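Local coordinates for hypothetical protein Atu0240 (Agrobacterium tumefaciens str. C58, PDB 2GAX), which is of unknown function but belongs to the DUF2000 family, grouped with the peptidyl-tRNA hydrolase 2 (PTH2) clan, at residues Met1-Asp13 with Ser54-Leu68. Numbering follows the deposited sequence.
Sequences MFDTKIAVILRDD and SIQPIVVMATDQEAL. With PO4 (phosphate ion), chain C.
Strands 4-11 and 58-63 lie side by side as the parallel pair of the mixed beta-sheet, the two ends of a right-handed beta-alpha-beta crossover through helix 16-33. Ile6 O accepts Val59 N, and the exchange then runs through Val8 and Met61 to Leu10 and Thr63, until Asp12 N reaches Thr63 O (2.9 Å). Strand 112-120 pairs antiparallel with the other edge of 4-11. Ile6, Val8 and Leu10 share one face with Ile58, Val60 and Ala62; Leu10 and Ile58 also meet helix 16-33. On the face of Ala7 and Ile9, the selenomethionine Met61 lies alongside Ile9. The bend of Met61 at chi3 (-71°) lays its CE against Ala7 CB, a tight 3.2 Å. Leu68, from the helix that follows, sets CD1 on Ile9 CG2 (3.7 Å). At the N-terminal end of the pair, Gln56 stretches out across Phe2, with CG nearly over the ring centre, 4.0 Å from the centroid, in a CH-pi contact, and with its amide only 5° from parallel to the ring. Arg118 NE donates to Gln56 OE1, which helps fix the amide's rotation, while Gln56 NE2 donates to Thr4 OG1 (2.7 Å). That hydroxyl in turn donates a hydrogen bond to O3 of a phosphate, probably from the crystallisation liquor, which the backbone N atoms of Asp3 and Thr4 also hold: Asp3 N meets phosphate O2 at 2.6 Å, with a nearly straight N-H...O angle of 168°.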
loop_
_atom_site.group_PDB
_atom_site.type_symbol
_atom_site.label_atom_id
_atom_site.label_comp_id
_atom_site.label_asym_id
_atom_site.label_seq_id
_atom_site.Cartn_x
_atom_site.Cartn_y
_atom_site.Cartn_z
HETATM N N MSE A 1 18.458 -4.878 8.593
HETATM C CA MSE A 1 17.203 -5.453 9.166
HETATM C C MSE A 1 16.422 -4.437 10.007
HETATM O O MSE A 1 16.999 -3.532 10.619
HETATM C CB MSE A 1 17.516 -6.694 9.989
HETATM C CG MSE A 1 16.362 -7.655 10.074
HETATM SE SE MSE A 1 16.675 -8.899 11.509
HETATM C CE MSE A 1 14.854 -9.625 11.693
ATOM N N PHE A 2 15.107 -4.606 10.042
ATOM C CA PHE A 2 14.215 -3.558 10.520
ATOM C C PHE A 2 13.229 -4.078 11.546
ATOM O O PHE A 2 12.833 -5.239 11.487
ATOM C CB PHE A 2 13.443 -2.971 9.332
ATOM C CG PHE A 2 14.325 -2.410 8.256
ATOM C CD1 PHE A 2 14.600 -1.051 8.211
ATOM C CD2 PHE A 2 14.889 -3.245 7.291
ATOM C CE1 PHE A 2 15.420 -0.522 7.221
ATOM C CE2 PHE A 2 15.712 -2.732 6.297
ATOM C CZ PHE A 2 15.978 -1.367 6.263
ATOM N N ASP A 3 12.825 -3.207 12.472
ATOM C CA ASP A 3 11.750 -3.519 13.420
ATOM C C ASP A 3 10.416 -3.660 12.689
ATOM O O ASP A 3 9.547 -4.442 13.098
ATOM C CB ASP A 3 11.637 -2.440 14.500
ATOM C CG ASP A 3 12.704 -2.564 15.578
ATOM O OD1 ASP A 3 13.490 -3.542 15.557
ATOM O OD2 ASP A 3 12.741 -1.682 16.463
ATOM N N THR A 4 10.276 -2.918 11.591
ATOM C CA THR A 4 9.027 -2.890 10.820
ATOM C C THR A 4 9.084 -3.732 9.548
ATOM O O THR A 4 10.154 -4.222 9.155
ATOM C CB THR A 4 8.626 -1.444 10.437
ATOM O OG1 THR A 4 9.595 -0.897 9.528
ATOM C CG2 THR A 4 8.524 -0.567 11.682
ATOM N N LYS A 5 7.915 -3.885 8.923
ATOM C CA LYS A 5 7.762 -4.533 7.634
ATOM C C LYS A 5 6.841 -3.673 6.759
ATOM O O LYS A 5 5.870 -3.109 7.264
ATOM C CB LYS A 5 7.140 -5.925 7.831
ATOM C CG LYS A 5 6.805 -6.654 6.546
ATOM C CD LYS A 5 6.051 -7.956 6.798
ATOM C CE LYS A 5 5.463 -8.463 5.486
ATOM N NZ LYS A 5 4.864 -9.847 5.526
ATOM N N ILE A 6 7.144 -3.592 5.461
ATOM C CA ILE A 6 6.281 -2.908 4.484
ATOM C C ILE A 6 5.536 -3.943 3.644
ATOM O O ILE A 6 6.141 -4.805 3.005
ATOM C CB ILE A 6 7.073 -1.933 3.551
ATOM C CG1 ILE A 6 7.812 -0.873 4.366
ATOM C CG2 ILE A 6 6.132 -1.232 2.568
ATOM C CD1 ILE A 6 8.707 0.021 3.534
ATOM N N ALA A 7 4.211 -3.856 3.656
ATOM C CA ALA A 7 3.381 -4.764 2.913
ATOM C C ALA A 7 2.380 -4.000 2.067
ATOM O O ALA A 7 1.824 -2.987 2.501
ATOM C CB ALA A 7 2.666 -5.713 3.847
ATOM N N VAL A 8 2.179 -4.498 0.852
ATOM C CA VAL A 8 1.157 -3.998 -0.056
ATOM C C VAL A 8 0.172 -5.139 -0.308
ATOM O O VAL A 8 0.596 -6.232 -0.655
ATOM C CB VAL A 8 1.788 -3.594 -1.407
ATOM C CG1 VAL A 8 0.704 -3.209 -2.422
ATOM C CG2 VAL A 8 2.807 -2.474 -1.230
ATOM N N ILE A 9 -1.128 -4.893 -0.131
ATOM C CA ILE A 9 -2.168 -5.897 -0.398
ATOM C C ILE A 9 -3.167 -5.403 -1.452
ATOM O O ILE A 9 -3.863 -4.399 -1.261
ATOM C CB ILE A 9 -2.958 -6.356 0.879
ATOM C CG1 ILE A 9 -2.045 -6.607 2.075
ATOM C CG2 ILE A 9 -3.779 -7.625 0.599
ATOM C CD1 ILE A 9 -1.900 -5.416 3.037
ATOM N N LEU A 10 -3.247 -6.143 -2.556
ATOM C CA LEU A 10 -4.082 -5.777 -3.692
ATOM C C LEU A 10 -5.293 -6.684 -3.813
ATOM O O LEU A 10 -5.265 -7.830 -3.373
ATOM C CB LEU A 10 -3.250 -5.854 -4.978
ATOM C CG LEU A 10 -2.002 -4.958 -4.959
ATOM C CD1 LEU A 10 -1.085 -5.280 -6.123
ATOM C CD2 LEU A 10 -2.374 -3.459 -4.936
ATOM N N ARG A 11 -6.370 -6.171 -4.390
ATOM C CA ARG A 11 -7.528 -7.026 -4.655
ATOM C C ARG A 11 -7.174 -7.888 -5.869
ATOM O O ARG A 11 -6.755 -7.354 -6.894
ATOM C CB ARG A 11 -8.792 -6.192 -4.893
ATOM C CG ARG A 11 -10.082 -6.997 -4.658
ATOM C CD ARG A 11 -11.315 -6.144 -4.853
ATOM N NE ARG A 11 -11.543 -5.793 -6.257
ATOM C CZ ARG A 11 -12.392 -4.849 -6.658
ATOM N NH1 ARG A 11 -13.086 -4.153 -5.771
ATOM N NH2 ARG A 11 -12.545 -4.583 -7.945
ATOM N N ASP A 12 -7.325 -9.212 -5.764
ATOM C CA ASP A 12 -6.718 -10.098 -6.775
ATOM C C ASP A 12 -7.334 -9.973 -8.163
ATOM O O ASP A 12 -6.675 -10.263 -9.161
ATOM C CB ASP A 12 -6.674 -11.565 -6.326
ATOM C CG ASP A 12 -5.616 -12.382 -7.085
ATOM O OD1 ASP A 12 -4.628 -11.796 -7.621
ATOM O OD2 ASP A 12 -5.770 -13.629 -7.141
ATOM N N ASP A 13 -8.577 -9.511 -8.237
ATOM C CA ASP A 13 -9.274 -9.458 -9.534
ATOM C C ASP A 13 -8.947 -8.253 -10.424
ATOM O O ASP A 13 -9.465 -8.140 -11.538
ATOM C CB ASP A 13 -10.783 -9.639 -9.344
ATOM C CG ASP A 13 -11.426 -8.491 -8.592
ATOM O OD1 ASP A 13 -10.702 -7.665 -8.006
ATOM O OD2 ASP A 13 -12.672 -8.426 -8.578
ATOM N N SER A 54 13.796 3.068 -1.500
ATOM C CA SER A 54 13.562 2.464 -0.188
ATOM C C SER A 54 14.702 1.529 0.146
ATOM O O SER A 54 15.138 0.736 -0.702
ATOM C CB SER A 54 12.245 1.679 -0.150
ATOM O OG SER A 54 12.117 0.996 1.103
ATOM N N ILE A 55 15.202 1.642 1.369
ATOM C CA ILE A 55 16.218 0.728 1.851
ATOM C C ILE A 55 15.578 -0.538 2.415
ATOM O O ILE A 55 16.269 -1.520 2.674
ATOM C CB ILE A 55 17.120 1.387 2.927
ATOM C CG1 ILE A 55 16.296 1.861 4.133
ATOM C CG2 ILE A 55 17.917 2.506 2.296
ATOM C CD1 ILE A 55 17.138 2.385 5.310
ATOM N N GLN A 56 14.262 -0.485 2.614
ATOM C CA GLN A 56 13.515 -1.560 3.268
ATOM C C GLN A 56 12.761 -2.398 2.232
ATOM O O GLN A 56 12.131 -1.837 1.337
ATOM C CB GLN A 56 12.542 -0.917 4.267
ATOM C CG GLN A 56 11.791 -1.844 5.170
ATOM C CD GLN A 56 11.079 -1.129 6.323
ATOM O OE1 GLN A 56 11.250 0.082 6.553
ATOM N NE2 GLN A 56 10.272 -1.886 7.053
ATOM N N PRO A 57 12.791 -3.748 2.366
ATOM C CA PRO A 57 12.045 -4.623 1.476
ATOM C C PRO A 57 10.542 -4.360 1.518
ATOM O O PRO A 57 10.015 -3.861 2.514
ATOM C CB PRO A 57 12.325 -6.031 2.045
ATOM C CG PRO A 57 13.578 -5.898 2.765
ATOM C CD PRO A 57 13.543 -4.528 3.370
ATOM N N ILE A 58 9.873 -4.718 0.434
ATOM C CA ILE A 58 8.451 -4.482 0.265
ATOM C C ILE A 58 7.794 -5.786 -0.196
ATOM O O ILE A 58 8.090 -6.295 -1.286
ATOM C CB ILE A 58 8.214 -3.339 -0.763
ATOM C CG1 ILE A 58 8.831 -2.030 -0.256
ATOM C CG2 ILE A 58 6.725 -3.162 -1.093
ATOM C CD1 ILE A 58 9.241 -1.067 -1.355
ATOM N N VAL A 59 6.930 -6.343 0.647
ATOM C CA VAL A 59 6.210 -7.576 0.314
ATOM C C VAL A 59 4.870 -7.271 -0.359
ATOM O O VAL A 59 4.073 -6.516 0.175
ATOM C CB VAL A 59 5.988 -8.441 1.592
ATOM C CG1 VAL A 59 5.096 -9.609 1.301
ATOM C CG2 VAL A 59 7.318 -8.914 2.145
ATOM N N VAL A 60 4.614 -7.864 -1.525
ATOM C CA VAL A 60 3.335 -7.640 -2.225
ATOM C C VAL A 60 2.432 -8.870 -2.118
ATOM O O VAL A 60 2.873 -9.993 -2.362
ATOM C CB VAL A 60 3.548 -7.248 -3.710
ATOM C CG1 VAL A 60 2.202 -6.948 -4.400
ATOM C CG2 VAL A 60 4.468 -6.041 -3.805
HETATM N N MSE A 61 1.174 -8.641 -1.743
HETATM C CA MSE A 61 0.203 -9.715 -1.542
HETATM C C MSE A 61 -1.102 -9.427 -2.277
HETATM O O MSE A 61 -1.320 -8.317 -2.752
HETATM C CB MSE A 61 -0.071 -9.909 -0.049
HETATM C CG MSE A 61 1.164 -10.253 0.766
HETATM SE SE MSE A 61 0.839 -9.951 2.677
HETATM C CE MSE A 61 0.814 -8.090 2.651
ATOM N N ALA A 62 -1.962 -10.439 -2.382
ATOM C CA ALA A 62 -3.269 -10.271 -3.008
ATOM C C ALA A 62 -4.304 -11.104 -2.270
ATOM O O ALA A 62 -3.971 -12.122 -1.671
ATOM C CB ALA A 62 -3.216 -10.654 -4.486
ATOM N N THR A 63 -5.548 -10.645 -2.285
ATOM C CA THR A 63 -6.650 -11.402 -1.696
ATOM C C THR A 63 -7.988 -10.922 -2.250
ATOM O O THR A 63 -8.029 -10.010 -3.076
ATOM C CB THR A 63 -6.622 -11.359 -0.143
ATOM O OG1 THR A 63 -7.632 -12.226 0.386
ATOM C CG2 THR A 63 -6.842 -9.939 0.384
ATOM N N ASP A 64 -9.073 -11.538 -1.781
ATOM C CA ASP A 64 -10.422 -11.186 -2.214
ATOM C C ASP A 64 -11.004 -9.967 -1.494
ATOM O O ASP A 64 -10.486 -9.524 -0.466
ATOM C CB ASP A 64 -11.354 -12.390 -2.049
ATOM C CG ASP A 64 -11.460 -12.850 -0.601
ATOM O OD1 ASP A 64 -10.583 -13.620 -0.155
ATOM O OD2 ASP A 64 -12.419 -12.431 0.092
ATOM N N GLN A 65 -12.100 -9.444 -2.036
ATOM C CA GLN A 65 -12.740 -8.239 -1.499
ATOM C C GLN A 65 -13.005 -8.284 0.006
ATOM O O GLN A 65 -12.576 -7.391 0.745
ATOM C CB GLN A 65 -14.036 -7.934 -2.255
ATOM C CG GLN A 65 -14.670 -6.604 -1.893
ATOM C CD GLN A 65 -13.752 -5.425 -2.149
ATOM O OE1 GLN A 65 -12.820 -5.158 -1.375
ATOM N NE2 GLN A 65 -14.031 -4.686 -3.211
ATOM N N GLU A 66 -13.705 -9.320 0.469
ATOM C CA GLU A 66 -14.065 -9.378 1.881
ATOM C C GLU A 66 -12.875 -9.648 2.771
ATOM O O GLU A 66 -12.840 -9.181 3.914
ATOM C CB GLU A 66 -15.217 -10.357 2.147
ATOM C CG GLU A 66 -16.535 -9.888 1.524
ATOM C CD GLU A 66 -16.837 -8.431 1.823
ATOM O OE1 GLU A 66 -16.880 -8.051 3.013
ATOM O OE2 GLU A 66 -17.024 -7.660 0.865
ATOM N N ALA A 67 -11.882 -10.365 2.248
ATOM C CA ALA A 67 -10.642 -10.549 2.997
ATOM C C ALA A 67 -9.839 -9.242 3.110
ATOM O O ALA A 67 -9.189 -8.993 4.138
ATOM C CB ALA A 67 -9.796 -11.652 2.400
ATOM N N LEU A 68 -9.890 -8.413 2.068
ATOM C CA LEU A 68 -9.218 -7.114 2.104
ATOM C C LEU A 68 -9.924 -6.157 3.068
ATOM O O LEU A 68 -9.279 -5.345 3.726
ATOM C CB LEU A 68 -9.093 -6.516 0.691
ATOM C CG LEU A 68 -8.171 -5.322 0.386
ATOM C CD1 LEU A 68 -6.769 -5.480 0.974
ATOM C CD2 LEU A 68 -8.072 -5.132 -1.108
HETATM P P PO4 C . 12.682 0.172 11.835
HETATM O O1 PO4 C . 13.371 1.234 11.006
HETATM O O2 PO4 C . 13.721 -0.751 12.432
HETATM O O3 PO4 C . 11.747 -0.631 10.979
HETATM O O4 PO4 C . 11.917 0.826 12.963
#